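Local coordinates for succinoglycan biosynthesis protein (Bacillus cereus ATCC 14579, PDB 3B55) that binds calcium and belongs to the erythromycin esterase family, but its substrate and reaction are not established, at residues A[293-298]-A[333-338]; A[262-267]-A[287-292]. The protein carries 1 engineered substitution. All coordinates share one frame; numbering follows the deposited sequence.

Interaction 1: residues A[293-298]-A[333-338]; sequences WTEEHL and GKRYVS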
loop_
_atom_site.group_PDB
_atom_site.type_symbol
_atom_site.label_atom_id
_atom_site.label_comp_id
_atom_site.label_asym_id
_atom_site.label_seq_id
_atom_site.Cartn_x
_atom_site.Cartn_y
_atom_site.Cartn_z
ATOM N N TRP A 293 -5.561 -11.777 0.130
ATOM C CA TRP A 293 -4.957 -13.065 0.463
ATOM C C TRP A 293 -4.320 -13.023 1.873
ATOM O O TRP A 293 -4.456 -13.964 2.657
ATOM C CB TRP A 293 -3.889 -13.418 -0.577
ATOM C CG TRP A 293 -3.208 -14.708 -0.292
ATOM C CD1 TRP A 293 -3.581 -15.947 -0.725
ATOM C CD2 TRP A 293 -2.091 -14.908 0.581
ATOM N NE1 TRP A 293 -2.770 -16.907 -0.170
ATOM C CE2 TRP A 293 -1.848 -16.297 0.638
ATOM C CE3 TRP A 293 -1.275 -14.046 1.326
ATOM C CZ2 TRP A 293 -0.818 -16.849 1.413
ATOM C CZ3 TRP A 293 -0.248 -14.595 2.100
ATOM C CH2 TRP A 293 -0.033 -15.985 2.137
ATOM N N THR A 294 -3.635 -11.927 2.188
ATOM C CA THR A 294 -2.977 -11.766 3.484
ATOM C C THR A 294 -3.968 -11.823 4.646
ATOM O O THR A 294 -3.790 -12.583 5.588
ATOM C CB THR A 294 -2.216 -10.428 3.549
ATOM O OG1 THR A 294 -1.268 -10.369 2.479
ATOM C CG2 THR A 294 -1.475 -10.299 4.881
ATOM N N GLU A 295 -5.003 -10.994 4.578
ATOM C CA GLU A 295 -6.028 -10.951 5.611
ATOM C C GLU A 295 -6.710 -12.320 5.744
ATOM O O GLU A 295 -6.911 -12.826 6.851
ATOM C CB GLU A 295 -7.058 -9.866 5.247
ATOM C CG GLU A 295 -8.139 -9.566 6.293
ATOM C CD GLU A 295 -9.168 -10.678 6.425
ATOM O OE1 GLU A 295 -9.636 -11.176 5.379
ATOM O OE2 GLU A 295 -9.516 -11.050 7.570
ATOM N N GLU A 296 -7.051 -12.930 4.613
ATOM C CA GLU A 296 -7.731 -14.217 4.641
ATOM C C GLU A 296 -6.879 -15.369 5.170
ATOM O O GLU A 296 -7.404 -16.275 5.815
ATOM C CB GLU A 296 -8.280 -14.563 3.252
ATOM C CG GLU A 296 -9.268 -13.541 2.709
ATOM C CD GLU A 296 -10.138 -14.091 1.583
ATOM O OE1 GLU A 296 -9.577 -14.548 0.563
ATOM O OE2 GLU A 296 -11.381 -14.057 1.717
ATOM N N HIS A 297 -5.576 -15.341 4.907
ATOM C CA HIS A 297 -4.708 -16.415 5.373
ATOM C C HIS A 297 -3.866 -16.099 6.600
ATOM O O HIS A 297 -3.521 -17.005 7.345
ATOM C CB HIS A 297 -3.772 -16.879 4.256
ATOM C CG HIS A 297 -4.482 -17.489 3.089
ATOM N ND1 HIS A 297 -5.229 -16.744 2.202
ATOM C CD2 HIS A 297 -4.588 -18.777 2.681
ATOM C CE1 HIS A 297 -5.769 -17.546 1.301
ATOM N NE2 HIS A 297 -5.395 -18.784 1.569
ATOM N N LEU A 298 -3.545 -14.829 6.831
ATOM C CA LEU A 298 -2.713 -14.473 7.978
ATOM C C LEU A 298 -3.381 -13.633 9.061
ATOM O O LEU A 298 -2.802 -13.434 10.122
ATOM C CB LEU A 298 -1.427 -13.782 7.499
ATOM C CG LEU A 298 -0.625 -14.553 6.445
ATOM C CD1 LEU A 298 0.650 -13.792 6.127
ATOM C CD2 LEU A 298 -0.292 -15.963 6.942
ATOM N N GLY A 333 -16.688 -4.483 2.876
ATOM C CA GLY A 333 -17.767 -3.704 3.447
ATOM C C GLY A 333 -17.282 -3.047 4.724
ATOM O O GLY A 333 -16.240 -2.397 4.724
ATOM N N LYS A 334 -18.008 -3.230 5.824
ATOM C CA LYS A 334 -17.609 -2.610 7.077
ATOM C C LYS A 334 -16.380 -3.269 7.689
ATOM O O LYS A 334 -15.883 -2.820 8.716
ATOM C CB LYS A 334 -18.762 -2.639 8.086
ATOM C CG LYS A 334 -19.119 -4.028 8.563
ATOM C CD LYS A 334 -20.378 -4.023 9.407
ATOM C CE LYS A 334 -20.710 -5.425 9.896
ATOM N NZ LYS A 334 -22.013 -5.468 10.608
ATOM N N ARG A 335 -15.881 -4.332 7.070
ATOM C CA ARG A 335 -14.701 -4.977 7.620
ATOM C C ARG A 335 -13.409 -4.291 7.191
ATOM O O ARG A 335 -12.348 -4.564 7.743
ATOM C CB ARG A 335 -14.676 -6.465 7.261
ATOM C CG ARG A 335 -15.686 -7.280 8.072
ATOM C CD ARG A 335 -15.263 -8.741 8.177
ATOM N NE ARG A 335 -15.279 -9.392 6.873
ATOM C CZ ARG A 335 -14.363 -10.262 6.463
ATOM N NH1 ARG A 335 -13.350 -10.579 7.263
ATOM N NH2 ARG A 335 -14.468 -10.813 5.260
ATOM N N TYR A 336 -13.509 -3.404 6.203
ATOM C CA TYR A 336 -12.357 -2.648 5.723
ATOM C C TYR A 336 -12.528 -1.210 6.182
ATOM O O TYR A 336 -13.555 -0.596 5.909
ATOM C CB TYR A 336 -12.279 -2.673 4.195
ATOM C CG TYR A 336 -11.184 -1.798 3.613
ATOM C CD1 TYR A 336 -9.858 -1.954 4.007
ATOM C CD2 TYR A 336 -11.477 -0.819 2.661
ATOM C CE1 TYR A 336 -8.850 -1.168 3.472
ATOM C CE2 TYR A 336 -10.471 -0.020 2.121
ATOM C CZ TYR A 336 -9.160 -0.203 2.533
ATOM O OH TYR A 336 -8.154 0.573 2.008
ATOM N N VAL A 337 -11.536 -0.688 6.895
ATOM C CA VAL A 337 -11.572 0.693 7.358
ATOM C C VAL A 337 -10.467 1.400 6.597
ATOM O O VAL A 337 -9.350 0.896 6.502
ATOM C CB VAL A 337 -11.309 0.814 8.877
ATOM C CG1 VAL A 337 -11.058 2.268 9.241
ATOM C CG2 VAL A 337 -12.509 0.296 9.650
ATOM N N SER A 338 -10.778 2.563 6.041
ATOM C CA SER A 338 -9.793 3.307 5.266
ATOM C C SER A 338 -9.386 4.609 5.935
ATOM O O SER A 338 -10.215 5.488 6.180
ATOM C CB SER A 338 -10.352 3.595 3.866
ATOM O OG SER A 338 -9.467 4.392 3.107
#
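Glu-295 and Arg-335 make the one side-chain contact between these segments, a long salt bridge in which Glu-295 OE2 stands 3.9 Å from Arg-335 NH1. The two side chains cross at about a right angle, and the carboxylate and guanidinium planes are 83° apart, so the groups do not pair in the flat two-pronged way; OE2 approaches the guanidinium obliquely. Glu-295 leaves its helix with CG anti to the backbone N (chi1 -174°) and then bends at chi2, while Arg-335 bends at chi3 to turn its end to the helix. A second carboxylate lies farther off, Glu-296 OE2 being 5.7 Å from Arg-335 NH2; it has a weak hydrogen bond with Tyr-331 OH and may add a little to the negative field around the arginine.

Each partner is also held from outside. Tyr-332 OH hydrogen-bonds Glu-295 OE1, the other oxygen of the carboxylate, and Ser-76 OG makes a weak hydrogen bond with Arg-335 NH1.

On the other flank of the helix end, His-297 ND1 donates to Trp-293 O over 2.9 Å, in the carbonyl plane and on a lone pair, and the imidazole lies against the indole. Trp-293 in turn meets Trp-254 edge-to-face on helix 250-268. The contact thus spans the surface between the C-terminal end of helix 278-298 and the entry to strand 336-344, which pairs through its backbone with strand 77-82.

Interaction 2: residues A[262-267]-A[287-292]; sequences IEQFTT and MYENAK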
loop_
_atom_site.group_PDB
_atom_site.type_symbol
_atom_site.label_atom_id
_atom_site.label_comp_id
_atom_site.label_asym_id
_atom_site.label_seq_id
_atom_site.Cartn_x
_atom_site.Cartn_y
_atom_site.Cartn_z
ATOM N N ILE A 262 3.242 -14.649 -10.312
ATOM C CA ILE A 262 3.767 -14.783 -11.666
ATOM C C ILE A 262 2.651 -14.574 -12.689
ATOM O O ILE A 262 2.869 -13.949 -13.733
ATOM C CB ILE A 262 4.395 -16.178 -11.883
ATOM C CG1 ILE A 262 5.402 -16.474 -10.770
ATOM C CG2 ILE A 262 5.085 -16.227 -13.241
ATOM C CD1 ILE A 262 5.935 -17.889 -10.774
ATOM N N GLU A 263 1.462 -15.105 -12.405
ATOM C CA GLU A 263 0.328 -14.927 -13.309
ATOM C C GLU A 263 -0.107 -13.463 -13.312
ATOM O O GLU A 263 -0.465 -12.912 -14.358
ATOM C CB GLU A 263 -0.861 -15.774 -12.874
ATOM C CG GLU A 263 -0.709 -17.273 -13.072
ATOM C CD GLU A 263 -1.981 -18.015 -12.705
ATOM O OE1 GLU A 263 -2.934 -18.013 -13.516
ATOM O OE2 GLU A 263 -2.030 -18.580 -11.593
ATOM N N GLN A 264 -0.087 -12.841 -12.133
ATOM C CA GLN A 264 -0.484 -11.444 -12.017
ATOM C C GLN A 264 0.439 -10.571 -12.853
ATOM O O GLN A 264 -0.011 -9.670 -13.567
ATOM C CB GLN A 264 -0.437 -10.986 -10.559
ATOM C CG GLN A 264 -1.541 -11.563 -9.672
ATOM C CD GLN A 264 -1.367 -11.167 -8.223
ATOM O OE1 GLN A 264 -0.392 -10.507 -7.865
ATOM N NE2 GLN A 264 -2.296 -11.585 -7.377
ATOM N N PHE A 265 1.735 -10.852 -12.767
ATOM C CA PHE A 265 2.709 -10.084 -13.515
ATOM C C PHE A 265 2.576 -10.299 -15.023
ATOM O O PHE A 265 2.500 -9.337 -15.780
ATOM C CB PHE A 265 4.128 -10.429 -13.041
ATOM C CG PHE A 265 5.213 -9.748 -13.828
ATOM C CD1 PHE A 265 5.727 -10.327 -14.989
ATOM C CD2 PHE A 265 5.684 -8.497 -13.442
ATOM C CE1 PHE A 265 6.695 -9.665 -15.750
ATOM C CE2 PHE A 265 6.650 -7.827 -14.200
ATOM C CZ PHE A 265 7.153 -8.416 -15.356
ATOM N N THR A 266 2.535 -11.553 -15.462
ATOM C CA THR A 266 2.438 -11.844 -16.889
ATOM C C THR A 266 1.138 -11.376 -17.536
ATOM O O THR A 266 1.152 -10.825 -18.640
ATOM C CB THR A 266 2.611 -13.359 -17.169
ATOM O OG1 THR A 266 1.597 -14.096 -16.478
ATOM C CG2 THR A 266 3.979 -13.838 -16.704
ATOM N N THR A 267 0.019 -11.595 -16.856
ATOM C CA THR A 267 -1.283 -11.196 -17.386
ATOM C C THR A 267 -1.412 -9.678 -17.510
ATOM O O THR A 267 -1.877 -9.169 -18.533
ATOM C CB THR A 267 -2.426 -11.736 -16.499
ATOM O OG1 THR A 267 -2.511 -13.164 -16.642
ATOM C CG2 THR A 267 -3.749 -11.116 -16.900
HETATM N N MSE A 287 -2.997 -6.014 -6.641
HETATM C CA MSE A 287 -2.634 -5.498 -5.318
HETATM C C MSE A 287 -3.743 -5.819 -4.324
HETATM O O MSE A 287 -3.482 -6.158 -3.169
HETATM C CB MSE A 287 -2.411 -3.979 -5.353
HETATM C CG MSE A 287 -1.280 -3.526 -6.273
HETATM SE SE MSE A 287 -0.225 -2.053 -5.538
HETATM C CE MSE A 287 -1.472 -0.607 -5.822
ATOM N N TYR A 288 -4.980 -5.699 -4.794
ATOM C CA TYR A 288 -6.174 -5.980 -3.996
ATOM C C TYR A 288 -6.163 -7.439 -3.574
ATOM O O TYR A 288 -6.372 -7.755 -2.401
ATOM C CB TYR A 288 -7.434 -5.707 -4.834
ATOM C CG TYR A 288 -8.633 -6.566 -4.489
ATOM C CD1 TYR A 288 -9.248 -6.478 -3.239
ATOM C CD2 TYR A 288 -9.170 -7.454 -5.423
ATOM C CE1 TYR A 288 -10.368 -7.250 -2.927
ATOM C CE2 TYR A 288 -10.298 -8.231 -5.122
ATOM C CZ TYR A 288 -10.890 -8.124 -3.873
ATOM O OH TYR A 288 -12.002 -8.880 -3.557
ATOM N N GLU A 289 -5.920 -8.316 -4.550
ATOM C CA GLU A 289 -5.893 -9.759 -4.321
ATOM C C GLU A 289 -4.814 -10.154 -3.326
ATOM O O GLU A 289 -5.025 -11.029 -2.489
ATOM C CB GLU A 289 -5.662 -10.517 -5.641
ATOM C CG GLU A 289 -6.770 -10.353 -6.671
ATOM C CD GLU A 289 -6.602 -11.283 -7.873
ATOM O OE1 GLU A 289 -5.470 -11.772 -8.101
ATOM O OE2 GLU A 289 -7.599 -11.506 -8.599
ATOM N N ASN A 290 -3.661 -9.501 -3.418
ATOM C CA ASN A 290 -2.555 -9.805 -2.523
ATOM C C ASN A 290 -2.841 -9.332 -1.108
ATOM O O ASN A 290 -2.443 -9.979 -0.145
ATOM C CB ASN A 290 -1.267 -9.183 -3.066
ATOM C CG ASN A 290 -0.830 -9.831 -4.369
ATOM O OD1 ASN A 290 -0.060 -9.257 -5.151
ATOM N ND2 ASN A 290 -1.323 -11.043 -4.608
ATOM N N ALA A 291 -3.541 -8.206 -0.988
ATOM C CA ALA A 291 -3.898 -7.667 0.316
ATOM C C ALA A 291 -5.017 -8.532 0.903
ATOM O O ALA A 291 -5.073 -8.757 2.113
ATOM C CB ALA A 291 -4.366 -6.235 0.175
ATOM N N LYS A 292 -5.908 -9.015 0.040
ATOM C CA LYS A 292 -7.011 -9.865 0.489
ATOM C C LYS A 292 -6.468 -11.221 0.925
ATOM O O LYS A 292 -6.863 -11.755 1.963
ATOM C CB LYS A 292 -8.043 -10.062 -0.626
ATOM C CG LYS A 292 -9.191 -10.956 -0.195
ATOM C CD LYS A 292 -10.397 -10.857 -1.113
ATOM C CE LYS A 292 -10.356 -11.897 -2.211
ATOM N NZ LYS A 292 -11.715 -12.074 -2.803
#
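Gln-264 reaches from helix 250-268 to meet Asn-290 and Glu-289 of helix 278-298, and nearly all of the contact is made by these three polar side chains. The two amides come from opposite directions, their planes 34° apart. As modelled, Gln-264 OE1 is 3.0 Å from Asn-290 OD1, and Gln-264 NE2 is 3.0 Å from Asn-290 ND2. Like atoms therefore face like, and the assignment of N and O is uncertain in either amide. Turning one of the two back would set N-H against O, and the pair may then be hydrogen-bonded. The side chain of Gln-264 is extended beyond CG (chi2 175°), which carries its amide across a wide gap between backbones: from Gln-264 CA to Met-287 CA, the nearest CA of residues 287-292, is 9.2 Å.

The charged member is Glu-289. Its side chain and that of Gln-264 run past each other in opposite directions, carboxylate and amide planes 51° apart, and as modelled Glu-289 OE1 comes to 3.3 Å from Gln-264 NE2. Arg-260, one turn earlier on helix 250-268, forms long, weak ion pairs with both Glu-289 and Glu-263.

Behind the amides, helix 278-298 lies against strand 167-172, at the edge of the main mixed sheet, where Asn-290 and Met-287 touch Met-171. Taken together, this is a polar helix-helix interface, in which two amides are buried between consecutive helices of the chain that pack beside the edge of the mixed sheet.

Overall arrangement
Helix 278-298 is common to both contacts: residues 287-292 serve interaction 2 and residues 293-298, directly following, serve interaction 1, with about 16 Å between the two centres. Interaction 2 joins the helix to helix 250-268 around residues 287-292, and contact with that helix continues at Trp-293, His-297 and Leu-298, while interaction 1 faces the start of strand 336-344. Interaction 2 is buried and interaction 1 lies at the surface. A hydrogen bond from Thr-294 OG1 to Asn-290 O ties the neighbouring segments along the helix. Calcium is bound by His-85 and Glu-113; the side chain of Asn-290 is about 10 Å from that of Glu-113, whereas interaction 1 lies away from the metal site.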